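Local coordinates for protein pyocin S5 (Pseudomonas aeruginosa PAO1, PDB 6THK) that probably kills related bacteria as a channel-forming bacteriocin, depolarising the cytoplasmic membrane through its colicin-type pore domain, at residues I43-Y48 and S135-W140; R58-Q63 and D163-A168; K366-H371 and P437-I442. The protein carries 1 engineered substitution. All coordinates share one frame; numbering follows the deposited sequence.

Overall arrangement
Interactions 1 and 2 lie in the helical bundle at one end of the elongated, almost wholly helical chain. Interaction 3 lies in the pore-forming domain at the other end, with centres about 161 and 146 Å away from theirs. Interactions 1 and 2 share helix 42-87, and Trp-140 packs on Glu-164 and Leu-165 to join them. Interaction 1 is a surface contact of tyrosine rings and a weak hydrogen bond. Interaction 2 is partly buried: methyls rest on side chains and backbone carbonyls, no hydrogen bond crosses, and salt bridges stay within each segment. Interaction 3 is buried: two phenylalanines pack edge-to-face, while a zinc ion sits at the end of one segment.

Interaction 1 of 3, residues I43-Y48 and S135-W140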
loop_
_atom_site.group_PDB
_atom_site.type_symbol
_atom_site.label_atom_id
_atom_site.label_comp_id
_atom_site.label_asym_id
_atom_site.label_seq_id
_atom_site.Cartn_x
_atom_site.Cartn_y
_atom_site.Cartn_z
ATOM N N ILE A 43 21.690 -92.536 39.399
ATOM C CA ILE A 43 22.910 -91.724 39.536
ATOM C C ILE A 43 23.294 -91.224 38.117
ATOM O O ILE A 43 23.593 -90.037 37.957
ATOM C CB ILE A 43 24.063 -92.507 40.255
ATOM C CG1 ILE A 43 23.669 -92.903 41.698
ATOM C CG2 ILE A 43 25.392 -91.762 40.232
ATOM C CD1 ILE A 43 24.535 -94.057 42.305
ATOM N N GLN A 44 23.227 -92.122 37.086
ATOM C CA GLN A 44 23.517 -91.788 35.680
ATOM C C GLN A 44 22.597 -90.683 35.194
ATOM O O GLN A 44 23.066 -89.739 34.560
ATOM C CB GLN A 44 23.401 -93.021 34.765
ATOM C CG GLN A 44 23.473 -92.712 33.266
ATOM C CD GLN A 44 23.834 -93.910 32.427
ATOM O OE1 GLN A 44 23.305 -95.015 32.597
ATOM N NE2 GLN A 44 24.727 -93.704 31.472
ATOM N N ARG A 45 21.294 -90.797 35.520
ATOM C CA ARG A 45 20.252 -89.835 35.170
ATOM C C ARG A 45 20.570 -88.476 35.795
ATOM O O ARG A 45 20.645 -87.497 35.059
ATOM C CB ARG A 45 18.839 -90.339 35.549
ATOM C CG ARG A 45 18.422 -91.724 34.968
ATOM C CD ARG A 45 18.767 -91.984 33.492
ATOM N NE ARG A 45 18.113 -91.044 32.574
ATOM C CZ ARG A 45 18.728 -90.409 31.580
ATOM N NH1 ARG A 45 20.021 -90.609 31.351
ATOM N NH2 ARG A 45 18.054 -89.569 30.805
ATOM N N GLU A 46 20.874 -88.448 37.116
ATOM C CA GLU A 46 21.263 -87.257 37.882
ATOM C C GLU A 46 22.542 -86.603 37.345
ATOM O O GLU A 46 22.649 -85.384 37.361
ATOM C CB GLU A 46 21.428 -87.584 39.367
ATOM C CG GLU A 46 20.107 -87.699 40.107
ATOM C CD GLU A 46 20.162 -87.942 41.603
ATOM O OE1 GLU A 46 21.229 -87.722 42.220
ATOM O OE2 GLU A 46 19.111 -88.319 42.167
ATOM N N ILE A 47 23.491 -87.407 36.853
ATOM C CA ILE A 47 24.736 -86.920 36.257
ATOM C C ILE A 47 24.385 -86.302 34.890
ATOM O O ILE A 47 24.792 -85.169 34.607
ATOM C CB ILE A 47 25.806 -88.059 36.200
ATOM C CG1 ILE A 47 26.324 -88.406 37.621
ATOM C CG2 ILE A 47 26.970 -87.720 35.260
ATOM C CD1 ILE A 47 27.177 -89.699 37.719
ATOM N N TYR A 48 23.563 -87.019 34.080
ATOM C CA TYR A 48 23.123 -86.538 32.765
ATOM C C TYR A 48 22.384 -85.195 32.903
ATOM O O TYR A 48 22.756 -84.242 32.224
ATOM C CB TYR A 48 22.256 -87.581 32.018
ATOM C CG TYR A 48 21.700 -87.057 30.701
ATOM C CD1 TYR A 48 20.496 -86.350 30.656
ATOM C CD2 TYR A 48 22.400 -87.231 29.510
ATOM C CE1 TYR A 48 20.008 -85.829 29.460
ATOM C CE2 TYR A 48 21.930 -86.693 28.311
ATOM C CZ TYR A 48 20.728 -86.004 28.289
ATOM O OH TYR A 48 20.249 -85.528 27.091
ATOM N N SER A 135 12.195 -80.752 34.697
ATOM C CA SER A 135 11.127 -80.050 33.992
ATOM C C SER A 135 11.617 -79.712 32.576
ATOM O O SER A 135 10.961 -80.088 31.611
ATOM C CB SER A 135 10.726 -78.785 34.750
ATOM O OG SER A 135 9.878 -77.955 33.971
ATOM N N ILE A 136 12.823 -79.112 32.463
ATOM C CA ILE A 136 13.442 -78.755 31.189
ATOM C C ILE A 136 13.644 -79.997 30.326
ATOM O O ILE A 136 13.303 -79.981 29.141
ATOM C CB ILE A 136 14.745 -77.927 31.385
ATOM C CG1 ILE A 136 14.442 -76.575 32.089
ATOM C CG2 ILE A 136 15.428 -77.689 30.040
ATOM C CD1 ILE A 136 15.625 -75.800 32.617
ATOM N N TYR A 137 14.154 -81.079 30.929
ATOM C CA TYR A 137 14.385 -82.338 30.230
ATOM C C TYR A 137 13.114 -82.911 29.600
ATOM O O TYR A 137 13.150 -83.325 28.439
ATOM C CB TYR A 137 15.031 -83.357 31.171
ATOM C CG TYR A 137 15.154 -84.748 30.585
ATOM C CD1 TYR A 137 16.153 -85.052 29.664
ATOM C CD2 TYR A 137 14.279 -85.766 30.961
ATOM C CE1 TYR A 137 16.283 -86.339 29.133
ATOM C CE2 TYR A 137 14.386 -87.049 30.422
ATOM C CZ TYR A 137 15.393 -87.332 29.513
ATOM O OH TYR A 137 15.522 -88.598 29.002
ATOM N N GLU A 138 12.001 -82.924 30.354
ATOM C CA GLU A 138 10.728 -83.484 29.897
ATOM C C GLU A 138 10.106 -82.620 28.828
ATOM O O GLU A 138 9.454 -83.141 27.916
ATOM C CB GLU A 138 9.757 -83.736 31.072
ATOM C CG GLU A 138 10.257 -84.751 32.102
ATOM C CD GLU A 138 10.369 -86.216 31.700
ATOM O OE1 GLU A 138 10.044 -86.562 30.539
ATOM O OE2 GLU A 138 10.791 -87.023 32.559
ATOM N N ALA A 139 10.347 -81.323 28.916
ATOM C CA ALA A 139 9.854 -80.409 27.920
ATOM C C ALA A 139 10.626 -80.689 26.647
ATOM O O ALA A 139 10.048 -80.765 25.577
ATOM C CB ALA A 139 10.059 -78.980 28.367
ATOM N N TRP A 140 11.936 -80.843 26.765
ATOM C CA TRP A 140 12.774 -81.124 25.606
ATOM C C TRP A 140 12.430 -82.466 24.973
ATOM O O TRP A 140 12.412 -82.601 23.761
ATOM C CB TRP A 140 14.256 -81.069 25.964
ATOM C CG TRP A 140 14.760 -79.692 26.181
ATOM C CD1 TRP A 140 14.057 -78.543 26.052
ATOM C CD2 TRP A 140 16.080 -79.311 26.569
ATOM N NE1 TRP A 140 14.849 -77.467 26.337
ATOM C CE2 TRP A 140 16.099 -77.913 26.660
ATOM C CE3 TRP A 140 17.245 -80.017 26.853
ATOM C CZ2 TRP A 140 17.234 -77.209 27.021
ATOM C CZ3 TRP A 140 18.369 -79.315 27.211
ATOM C CH2 TRP A 140 18.357 -77.926 27.291
#
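The contact belongs to the helical bundle near the N-terminal end of the chain, where Arg-45 and Tyr-48 of helix 42-87 meet Tyr-137 of the short helix 133-145. The backbones stay well apart. The nearest CA atoms, those of Tyr-48 and Tyr-137, are 10.0 Å from each other, so long side chains have to bridge the gap. Tyr-137 does this from its side. Its CG is anti to the backbone N (chi1 173°), and the ring reaches out from the helix toward both partners.

Tyr-48 answers with one ring corner. Its CE1 lies 3.8 Å from Tyr-137 CE1 and 3.9 Å from Tyr-137 CD1. The rings meet obliquely, with planes steeply inclined at 78° and centroids 6.0 Å apart. The hydroxyl of Tyr-48 has its own partner, Gln-158 NE2, on helix 157-212. The same ring packs on Phe-157 and Val-161 of that helix. Tyr-48 therefore holds a place where three helices come together.

Arg-45 arrives at the outer end of the Tyr-137 ring. Its chain is bent at chi2 and chi3, which folds the guanidinium across toward the tyrosine. The hydroxyl of Tyr-137 sits at the guanidinium edge, close to its plane. The hydrogen bond from Arg-45 NH2 to Tyr-137 OH is weak, being long and bent to 120°. The pairing lies at the surface and is far from the zinc sites. Tyr-137 also touches Leu-49 of helix 42-87, and Trp-140 packs on Ile-53 of the same helix. At the hydroxyl end, Arg-45 NH2 is 3.3 Å from Tyr-137 OH and 3.7 Å from Tyr-137 CZ.

Interaction 2 of 3, residues R58-Q63 and D163-A168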
loop_
_atom_site.group_PDB
_atom_site.type_symbol
_atom_site.label_atom_id
_atom_site.label_comp_id
_atom_site.label_asym_id
_atom_site.label_seq_id
_atom_site.Cartn_x
_atom_site.Cartn_y
_atom_site.Cartn_z
ATOM N N ARG A 58 22.196 -72.927 33.482
ATOM C CA ARG A 58 22.534 -71.990 34.530
ATOM C C ARG A 58 23.551 -70.957 34.036
ATOM O O ARG A 58 23.477 -69.793 34.401
ATOM C CB ARG A 58 23.050 -72.736 35.746
ATOM C CG ARG A 58 23.702 -71.849 36.772
ATOM C CD ARG A 58 22.680 -71.292 37.734
ATOM N NE ARG A 58 23.313 -70.361 38.654
ATOM C CZ ARG A 58 22.933 -70.185 39.908
ATOM N NH1 ARG A 58 21.913 -70.874 40.396
ATOM N NH2 ARG A 58 23.575 -69.316 40.670
ATOM N N SER A 59 24.526 -71.391 33.245
ATOM C CA SER A 59 25.515 -70.472 32.693
ATOM C C SER A 59 24.876 -69.465 31.742
ATOM O O SER A 59 25.166 -68.284 31.795
ATOM C CB SER A 59 26.617 -71.239 31.972
ATOM O OG SER A 59 27.439 -71.911 32.902
ATOM N N ILE A 60 23.989 -69.955 30.889
ATOM C CA ILE A 60 23.240 -69.135 29.919
ATOM C C ILE A 60 22.460 -68.045 30.642
ATOM O O ILE A 60 22.470 -66.892 30.221
ATOM C CB ILE A 60 22.314 -70.047 29.041
ATOM C CG1 ILE A 60 23.151 -70.823 27.989
ATOM C CG2 ILE A 60 21.122 -69.281 28.404
ATOM C CD1 ILE A 60 22.458 -71.954 27.221
ATOM N N PHE A 61 21.795 -68.426 31.736
ATOM C CA PHE A 61 21.000 -67.564 32.581
ATOM C C PHE A 61 21.861 -66.533 33.298
ATOM O O PHE A 61 21.438 -65.391 33.451
ATOM C CB PHE A 61 20.159 -68.392 33.560
ATOM C CG PHE A 61 19.555 -67.575 34.668
ATOM C CD1 PHE A 61 18.557 -66.649 34.403
ATOM C CD2 PHE A 61 20.031 -67.682 35.967
ATOM C CE1 PHE A 61 18.031 -65.862 35.419
ATOM C CE2 PHE A 61 19.491 -66.909 36.990
ATOM C CZ PHE A 61 18.489 -66.009 36.713
ATOM N N GLU A 62 23.060 -66.942 33.744
ATOM C CA GLU A 62 24.037 -66.080 34.405
ATOM C C GLU A 62 24.579 -65.036 33.414
ATOM O O GLU A 62 24.600 -63.855 33.753
ATOM C CB GLU A 62 25.178 -66.910 35.025
ATOM C CG GLU A 62 24.741 -67.825 36.153
ATOM C CD GLU A 62 24.081 -67.072 37.289
ATOM O OE1 GLU A 62 24.552 -65.965 37.641
ATOM O OE2 GLU A 62 23.040 -67.566 37.778
ATOM N N GLN A 63 24.980 -65.465 32.185
ATOM C CA GLN A 63 25.456 -64.574 31.114
ATOM C C GLN A 63 24.325 -63.651 30.684
ATOM O O GLN A 63 24.563 -62.459 30.504
ATOM C CB GLN A 63 26.029 -65.341 29.908
ATOM N N ASP A 163 20.500 -77.521 20.021
ATOM C CA ASP A 163 19.564 -76.580 19.406
ATOM C C ASP A 163 18.725 -75.837 20.440
ATOM O O ASP A 163 18.471 -74.631 20.279
ATOM C CB ASP A 163 18.675 -77.304 18.378
ATOM C CG ASP A 163 19.449 -77.804 17.162
ATOM O OD1 ASP A 163 20.602 -77.362 16.968
ATOM O OD2 ASP A 163 18.880 -78.596 16.372
ATOM N N GLU A 164 18.325 -76.556 21.516
ATOM C CA GLU A 164 17.525 -76.032 22.616
ATOM C C GLU A 164 18.311 -75.078 23.503
ATOM O O GLU A 164 17.730 -74.130 24.027
ATOM C CB GLU A 164 16.874 -77.163 23.413
ATOM C CG GLU A 164 15.585 -77.660 22.781
ATOM C CD GLU A 164 14.600 -76.586 22.371
ATOM O OE1 GLU A 164 14.032 -75.923 23.265
ATOM O OE2 GLU A 164 14.421 -76.379 21.152
ATOM N N LEU A 165 19.634 -75.310 23.639
ATOM C CA LEU A 165 20.532 -74.435 24.385
ATOM C C LEU A 165 20.813 -73.166 23.574
ATOM O O LEU A 165 20.981 -72.095 24.158
ATOM C CB LEU A 165 21.828 -75.155 24.761
ATOM C CG LEU A 165 21.691 -76.258 25.811
ATOM C CD1 LEU A 165 22.907 -77.147 25.831
ATOM C CD2 LEU A 165 21.415 -75.691 27.201
ATOM N N GLU A 166 20.824 -73.273 22.224
ATOM C CA GLU A 166 20.999 -72.105 21.350
ATOM C C GLU A 166 19.757 -71.212 21.496
ATOM O O GLU A 166 19.889 -69.997 21.622
ATOM C CB GLU A 166 21.197 -72.529 19.886
ATOM C CG GLU A 166 21.919 -71.482 19.045
ATOM C CD GLU A 166 21.733 -71.567 17.538
ATOM O OE1 GLU A 166 21.817 -70.505 16.876
ATOM O OE2 GLU A 166 21.512 -72.684 17.015
ATOM N N ARG A 167 18.563 -71.841 21.552
ATOM C CA ARG A 167 17.271 -71.185 21.746
ATOM C C ARG A 167 17.167 -70.539 23.145
ATOM O O ARG A 167 16.498 -69.508 23.284
ATOM C CB ARG A 167 16.124 -72.174 21.495
ATOM C CG ARG A 167 14.799 -71.502 21.161
ATOM C CD ARG A 167 13.730 -72.478 20.743
ATOM N NE ARG A 167 13.301 -73.324 21.855
ATOM C CZ ARG A 167 12.272 -73.050 22.648
ATOM N NH1 ARG A 167 11.558 -71.946 22.468
ATOM N NH2 ARG A 167 11.948 -73.880 23.629
ATOM N N ALA A 168 17.860 -71.120 24.163
ATOM C CA ALA A 168 17.917 -70.577 25.530
ATOM C C ALA A 168 18.725 -69.269 25.534
ATOM O O ALA A 168 18.357 -68.329 26.231
ATOM C CB ALA A 168 18.547 -71.583 26.482
#
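Ile-60 turns CG1 anti to its own carbonyl carbon (chi1 -75°), and an extended chi2 of 169° carries CD1 outward to Leu-165. The same chi1 sets the other branch, CG2, over Ala-168. One residue of helix 42-87 thus spreads two arms on helix 157-212. The arrangement is a knob-into-hole packing. Ile-60 also touches Val-169 and Tyr-172, which with Leu-165 and Ala-168 make up the four-residue hole.

The long arm ends against backbone and side chain together. Ile-60 CD1 is 3.4 Å from Leu-165 O and 3.9 Å from Leu-165 CD2. The two side chains cross at about a right angle. The short arm lies on the next turn, where Ile-60 CG2 is 3.6 Å from Ala-168 O. CG2 and CD1 of Ile-60 both come to 4.0 Å from Ala-168 CB. The small alanine lets the helices approach closely, with 7.0 Å between the CA atoms of Ile-60 and Ala-168. No hydrogen bond crosses here. Leu-165 continues the apolar seam onto Pro-56 and Val-57.

Two salt bridges lie within the separate helices. Arg-58 NE and Glu-62 OE2 form one of 2.9 Å. Arg-167 grips Glu-164 side-on, and its NE and NH2 both reach OE1. Arg-167 NH1 also bonds Phe-120 O and Pro-124 O, tying its helix to the end of helix 95-121 and the following loop. The side chain of Ile-60 is about 9 Å from that of Glu-129, which with Asp-127 binds a zinc ion. In the Arg-167 pair, NH2 is 2.9 Å from Glu-164 OE1 and lies on that oxygen's syn lone pair.

Interaction 3 of 3, residues K366-H371 and P437-I442; sequences KSFEKH and PFFVKI. With ZN (zinc ion), chain H.
Phe-368 of helix 361-378 meets Phe-439 of helix 436-446 inside the colicin-type pore-forming domain, a compact bundle of helices. The Phe-368 side chain can be followed outward. CB is 3.8 Å from Phe-439 CE2. CG comes next, 3.8 Å from Phe-439 CZ. At the ortho positions, CD1 is 4.1 Å from Phe-439 CZ and CD2 is 3.9 Å from Phe-439 CE2. Beyond them, CE1, CE2 and the tip CZ lead away from Phe-439. The base of the Phe-368 ring is thus the part that Phe-439 touches. The ring also packs on Leu-488 of helix 485-498 and makes an edge-to-face pair with Trp-435.

Phe-439 presents its outer edge to one face of Phe-368. The centroids are 5.5 Å apart and the planes are at 69°, an offset edge-to-face stack. With its CG anti to the carbonyl carbon (chi1 -69°), the Phe-439 ring is directed at helix 361-378. There it also packs on Ser-361, Ala-364 and Ile-365. It reaches Ala-481 of helix 468-481 as well. Both phenylalanines are buried, and no hydrogen bond links the two segments.

At the end of 366-371, His-371 brings polar chemistry. It binds a zinc ion through NE2 at 2.2 Å, and Glu-485 and Glu-489 of helix 485-498 complete the protein ligands. The metal therefore ties the same two helices that Phe-368 and Leu-488 join by packing. Ser-367 OG hydrogen-bonds Glu-485 OE1, while OE2 of that glutamate binds the zinc. Ser-367 is a second-shell residue and probably helps to orient the carboxylate. The metal lies near the imidazole plane but is swung toward CD2: it is 2.6 Å from His-371 CD2 and 3.6 Å from His-371 CE1.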
loop_
_atom_site.group_PDB
_atom_site.type_symbol
_atom_site.label_atom_id
_atom_site.label_comp_id
_atom_site.label_asym_id
_atom_site.label_seq_id
_atom_site.Cartn_x
_atom_site.Cartn_y
_atom_site.Cartn_z
ATOM N N LYS A 366 -2.190 67.253 -21.130
ATOM C CA LYS A 366 -1.633 67.905 -22.326
ATOM C C LYS A 366 -2.390 67.521 -23.599
ATOM O O LYS A 366 -2.733 68.419 -24.365
ATOM C CB LYS A 366 -0.125 67.635 -22.468
ATOM N N SER A 367 -2.685 66.210 -23.807
ATOM C CA SER A 367 -3.425 65.709 -24.979
ATOM C C SER A 367 -4.861 66.203 -24.962
ATOM O O SER A 367 -5.351 66.683 -25.982
ATOM C CB SER A 367 -3.425 64.181 -25.025
ATOM O OG SER A 367 -2.126 63.629 -25.153
ATOM N N PHE A 368 -5.537 66.079 -23.794
ATOM C CA PHE A 368 -6.935 66.474 -23.603
ATOM C C PHE A 368 -7.165 67.984 -23.674
ATOM O O PHE A 368 -8.208 68.400 -24.177
ATOM C CB PHE A 368 -7.502 65.890 -22.302
ATOM C CG PHE A 368 -9.005 65.979 -22.177
ATOM C CD1 PHE A 368 -9.831 65.075 -22.839
ATOM C CD2 PHE A 368 -9.595 66.953 -21.379
ATOM C CE1 PHE A 368 -11.220 65.151 -22.715
ATOM C CE2 PHE A 368 -10.985 67.038 -21.268
ATOM C CZ PHE A 368 -11.790 66.130 -21.926
ATOM N N GLU A 369 -6.212 68.796 -23.153
ATOM C CA GLU A 369 -6.286 70.267 -23.175
ATOM C C GLU A 369 -6.235 70.803 -24.597
ATOM O O GLU A 369 -6.920 71.779 -24.885
ATOM C CB GLU A 369 -5.185 70.915 -22.325
ATOM N N LYS A 370 -5.435 70.151 -25.473
ATOM C CA LYS A 370 -5.266 70.440 -26.900
ATOM C C LYS A 370 -6.627 70.402 -27.659
ATOM O O LYS A 370 -6.956 71.361 -28.362
ATOM C CB LYS A 370 -4.243 69.457 -27.513
ATOM C CG LYS A 370 -4.237 69.397 -29.034
ATOM C CD LYS A 370 -3.492 68.182 -29.519
ATOM C CE LYS A 370 -2.761 68.471 -30.795
ATOM N NZ LYS A 370 -1.545 67.631 -30.908
ATOM N N HIS A 371 -7.423 69.313 -27.474
ATOM C CA HIS A 371 -8.738 69.107 -28.125
ATOM C C HIS A 371 -9.966 69.573 -27.297
ATOM O O HIS A 371 -11.107 69.529 -27.783
ATOM C CB HIS A 371 -8.901 67.629 -28.529
ATOM C CG HIS A 371 -8.052 67.229 -29.698
ATOM N ND1 HIS A 371 -8.394 67.594 -31.002
ATOM C CD2 HIS A 371 -6.899 66.522 -29.730
ATOM C CE1 HIS A 371 -7.446 67.103 -31.767
ATOM N NE2 HIS A 371 -6.526 66.454 -31.060
ATOM N N PRO A 437 -8.156 67.233 -12.234
ATOM C CA PRO A 437 -8.295 66.380 -11.033
ATOM C C PRO A 437 -8.849 64.982 -11.327
ATOM O O PRO A 437 -8.843 64.130 -10.444
ATOM C CB PRO A 437 -9.235 67.191 -10.124
ATOM C CG PRO A 437 -9.226 68.585 -10.698
ATOM C CD PRO A 437 -9.100 68.366 -12.161
ATOM N N PHE A 438 -9.465 64.796 -12.489
ATOM C CA PHE A 438 -9.890 63.455 -12.871
ATOM C C PHE A 438 -8.722 62.567 -13.276
ATOM O O PHE A 438 -8.618 61.423 -12.867
ATOM C CB PHE A 438 -10.904 63.456 -14.003
ATOM C CG PHE A 438 -11.288 62.078 -14.434
ATOM C CD1 PHE A 438 -12.182 61.341 -13.696
ATOM C CD2 PHE A 438 -10.717 61.505 -15.546
ATOM C CE1 PHE A 438 -12.525 60.063 -14.076
ATOM C CE2 PHE A 438 -11.051 60.231 -15.933
ATOM C CZ PHE A 438 -11.957 59.508 -15.196
ATOM N N PHE A 439 -7.877 63.109 -14.145
ATOM C CA PHE A 439 -6.722 62.393 -14.659
ATOM C C PHE A 439 -5.771 62.051 -13.531
ATOM O O PHE A 439 -5.196 60.970 -13.498
ATOM C CB PHE A 439 -6.022 63.193 -15.757
ATOM C CG PHE A 439 -6.818 63.295 -17.023
ATOM C CD1 PHE A 439 -7.307 62.163 -17.638
ATOM C CD2 PHE A 439 -7.094 64.520 -17.584
ATOM C CE1 PHE A 439 -8.045 62.250 -18.795
ATOM C CE2 PHE A 439 -7.834 64.616 -18.740
ATOM C CZ PHE A 439 -8.309 63.479 -19.347
ATOM N N VAL A 440 -5.615 62.980 -12.598
ATOM C CA VAL A 440 -4.757 62.751 -11.453
ATOM C C VAL A 440 -5.308 61.596 -10.630
ATOM O O VAL A 440 -4.558 60.754 -10.161
ATOM C CB VAL A 440 -4.665 63.995 -10.561
ATOM C CG1 VAL A 440 -4.188 63.607 -9.175
ATOM C CG2 VAL A 440 -3.734 65.018 -11.176
ATOM N N LYS A 441 -6.621 61.561 -10.445
ATOM C CA LYS A 441 -7.235 60.485 -9.693
ATOM C C LYS A 441 -7.043 59.136 -10.380
ATOM O O LYS A 441 -6.736 58.154 -9.725
ATOM C CB LYS A 441 -8.718 60.777 -9.470
ATOM C CG LYS A 441 -9.574 59.551 -9.221
ATOM C CD LYS A 441 -9.876 59.378 -7.746
ATOM C CE LYS A 441 -9.582 57.964 -7.294
ATOM N NZ LYS A 441 -10.496 57.525 -6.210
ATOM N N ILE A 442 -7.232 59.076 -11.696
ATOM C CA ILE A 442 -7.037 57.808 -12.396
ATOM C C ILE A 442 -5.583 57.358 -12.382
ATOM O O ILE A 442 -5.299 56.192 -12.165
ATOM C CB ILE A 442 -7.621 57.758 -13.827
ATOM C CG1 ILE A 442 -7.647 59.128 -14.478
ATOM C CG2 ILE A 442 -9.021 57.178 -13.815
ATOM C CD1 ILE A 442 -8.306 59.106 -15.836
HETATM ZN ZN ZN H . -4.693 65.367 -30.349
#